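PDB 4AGH: MOSUB1, transcription cofactor from Magnaporthe oryzae, which binds single-stranded DNA and, as a member of the PC4 family, probably acts as a transcriptional coactivator. Local coordinates for residues A[49-54]-A[68-73]. Residues are numbered along the deposited sequence; the frame is centred on the assembly and turned at random.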
loop_
_atom_site.group_PDB
_atom_site.type_symbol
_atom_site.label_atom_id
_atom_site.label_comp_id
_atom_site.label_asym_id
_atom_site.label_seq_id
_atom_site.Cartn_x
_atom_site.Cartn_y
_atom_site.Cartn_z
ATOM N N TRP A 49 -7.734 -9.463 -1.338
ATOM C CA TRP A 49 -6.800 -10.151 -2.214
ATOM C C TRP A 49 -5.544 -10.435 -1.393
ATOM O O TRP A 49 -5.111 -9.591 -0.612
ATOM C CB TRP A 49 -6.441 -9.262 -3.411
ATOM C CG TRP A 49 -7.602 -9.000 -4.328
ATOM C CD1 TRP A 49 -7.889 -9.652 -5.492
ATOM C CD2 TRP A 49 -8.641 -8.021 -4.146
ATOM N NE1 TRP A 49 -9.042 -9.141 -6.049
ATOM C CE2 TRP A 49 -9.517 -8.141 -5.246
ATOM C CE3 TRP A 49 -8.905 -7.057 -3.167
ATOM C CZ2 TRP A 49 -10.648 -7.327 -5.387
ATOM C CZ3 TRP A 49 -10.026 -6.254 -3.311
ATOM C CH2 TRP A 49 -10.884 -6.395 -4.413
ATOM N N GLU A 50 -4.984 -11.630 -1.528
ATOM C CA GLU A 50 -3.754 -11.937 -0.806
ATOM C C GLU A 50 -2.536 -11.467 -1.595
ATOM O O GLU A 50 -2.441 -11.707 -2.802
ATOM C CB GLU A 50 -3.647 -13.447 -0.537
ATOM C CG GLU A 50 -4.812 -13.998 0.257
ATOM C CD GLU A 50 -4.690 -15.491 0.529
ATOM O OE1 GLU A 50 -3.598 -16.062 0.317
ATOM O OE2 GLU A 50 -5.694 -16.094 0.955
ATOM N N ILE A 51 -1.602 -10.813 -0.911
ATOM C CA ILE A 51 -0.353 -10.413 -1.547
ATOM C C ILE A 51 0.849 -11.155 -0.969
ATOM O O ILE A 51 1.980 -10.972 -1.424
ATOM C CB ILE A 51 -0.154 -8.872 -1.517
ATOM C CG1 ILE A 51 -0.042 -8.354 -0.085
ATOM C CG2 ILE A 51 -1.289 -8.189 -2.289
ATOM C CD1 ILE A 51 0.402 -6.863 -0.009
ATOM N N SER A 52 0.583 -12.005 0.022
ATOM C CA SER A 52 1.548 -12.990 0.510
ATOM C C SER A 52 0.787 -13.921 1.441
ATOM O O SER A 52 -0.430 -13.835 1.530
ATOM C CB SER A 52 2.706 -12.319 1.251
ATOM O OG SER A 52 2.275 -11.793 2.490
ATOM N N ASP A 53 1.490 -14.803 2.142
ATOM C CA ASP A 53 0.814 -15.747 3.032
ATOM C C ASP A 53 0.007 -15.049 4.133
ATOM O O ASP A 53 -1.038 -15.547 4.540
ATOM C CB ASP A 53 1.819 -16.732 3.646
ATOM C CG ASP A 53 2.256 -17.809 2.666
ATOM O OD1 ASP A 53 1.479 -18.119 1.737
ATOM O OD2 ASP A 53 3.376 -18.348 2.828
ATOM N N LYS A 54 0.479 -13.888 4.588
ATOM C CA LYS A 54 -0.125 -13.204 5.744
ATOM C C LYS A 54 -0.634 -11.796 5.454
ATOM O O LYS A 54 -1.302 -11.195 6.282
ATOM C CB LYS A 54 0.886 -13.123 6.897
ATOM C CG LYS A 54 1.359 -14.439 7.478
ATOM C CD LYS A 54 2.505 -14.153 8.437
ATOM C CE LYS A 54 2.962 -15.374 9.207
ATOM N NZ LYS A 54 4.135 -15.025 10.058
ATOM N N ILE A 68 -8.949 1.423 1.277
ATOM C CA ILE A 68 -8.146 0.352 0.727
ATOM C C ILE A 68 -7.134 -0.014 1.802
ATOM O O ILE A 68 -6.215 0.753 2.102
ATOM C CB ILE A 68 -7.417 0.763 -0.571
ATOM C CG1 ILE A 68 -8.414 1.075 -1.706
ATOM C CG2 ILE A 68 -6.476 -0.341 -1.021
ATOM C CD1 ILE A 68 -9.042 2.469 -1.622
ATOM N N ASN A 69 -7.318 -1.187 2.391
ATOM C CA ASN A 69 -6.523 -1.593 3.538
ATOM C C ASN A 69 -5.421 -2.555 3.150
ATOM O O ASN A 69 -5.683 -3.619 2.608
ATOM C CB ASN A 69 -7.423 -2.246 4.575
ATOM C CG ASN A 69 -8.540 -1.336 5.014
ATOM O OD1 ASN A 69 -8.300 -0.280 5.601
ATOM N ND2 ASN A 69 -9.778 -1.746 4.751
ATOM N N ILE A 70 -4.181 -2.166 3.414
ATOM C CA ILE A 70 -3.052 -3.034 3.156
ATOM C C ILE A 70 -2.521 -3.442 4.526
ATOM O O ILE A 70 -2.071 -2.592 5.288
ATOM C CB ILE A 70 -1.980 -2.264 2.381
ATOM C CG1 ILE A 70 -2.614 -1.604 1.146
ATOM C CG2 ILE A 70 -0.828 -3.190 2.008
ATOM C CD1 ILE A 70 -1.667 -0.683 0.381
ATOM N N ARG A 71 -2.581 -4.730 4.857
ATOM C CA ARG A 71 -2.340 -5.087 6.252
ATOM C C ARG A 71 -1.845 -6.505 6.408
ATOM O O ARG A 71 -2.261 -7.389 5.672
ATOM C CB ARG A 71 -3.632 -4.910 7.058
ATOM C CG ARG A 71 -3.450 -5.129 8.556
ATOM C CD ARG A 71 -4.585 -4.546 9.365
ATOM N NE ARG A 71 -4.790 -3.115 9.123
ATOM C CZ ARG A 71 -4.102 -2.130 9.695
ATOM N NH1 ARG A 71 -3.099 -2.384 10.538
ATOM N NH2 ARG A 71 -4.404 -0.868 9.394
ATOM N N GLU A 72 -0.953 -6.703 7.375
ATOM C CA GLU A 72 -0.487 -8.035 7.705
ATOM C C GLU A 72 -1.380 -8.629 8.779
ATOM O O GLU A 72 -1.696 -7.973 9.777
ATOM C CB GLU A 72 0.960 -7.991 8.198
ATOM C CG GLU A 72 1.487 -9.363 8.619
ATOM C CD GLU A 72 2.974 -9.358 8.887
ATOM O OE1 GLU A 72 3.715 -8.692 8.141
ATOM O OE2 GLU A 72 3.407 -10.035 9.845
ATOM N N TYR A 73 -1.778 -9.878 8.565
ATOM C CA TYR A 73 -2.593 -10.609 9.523
ATOM C C TYR A 73 -1.704 -11.565 10.305
ATOM O O TYR A 73 -0.664 -11.986 9.807
ATOM C CB TYR A 73 -3.700 -11.359 8.788
ATOM C CG TYR A 73 -4.867 -10.453 8.463
ATOM C CD1 TYR A 73 -4.699 -9.340 7.644
ATOM C CD2 TYR A 73 -6.130 -10.703 8.988
ATOM C CE1 TYR A 73 -5.765 -8.492 7.363
ATOM C CE2 TYR A 73 -7.193 -9.876 8.715
ATOM C CZ TYR A 73 -7.009 -8.770 7.902
ATOM O OH TYR A 73 -8.085 -7.945 7.639
#
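The turn after strand 47-50 docks against strand 65-76 through one backbone hydrogen bond, from Tyr-73 to Lys-54, and Ile-51 and Ile-70 add a slight apolar touch further back. The turn leads into strand 55-62, which pairs with both strand 47-50 and strand 65-76 and so leaves these two places apart in the sheet. Tyr-73 N donates a hydrogen bond to Lys-54 O over 2.7 Å, nearly straight at 171°, with the donor tilted 22° from the carbonyl plane. The same oxygen takes a CH...O contact from Glu-72 CA at 3.6 Å and lies near the plane of the Tyr-73 ring, at its edge. This is the curved antiparallel sheet of the PC4 family, in which the bond carries the ladder between strands 55-62 and 65-76 into the turn, beyond Arg-71 with Arg-56. Lys-54 CB lies 3.5 Å from Tyr-73 O and 4.2 Å from Glu-72 CG, which chi1 of 178° sets anti to the backbone N. The extended lysine chain then leads away; its NZ stays 5.0 Å from Glu-72 OE2, too far for a salt bridge, though the opposite charges may attract weakly, while Glu-72 OE1 forms a salt bridge with Arg-55. At the buried end Ile-51 CD1 meets Ile-70 CG2 at 4.4 Å, both side chains also packing on Val-57; Ile-51 packs on Leu-89 of the second subunit and Ile-70 on Ile-70 of that subunit.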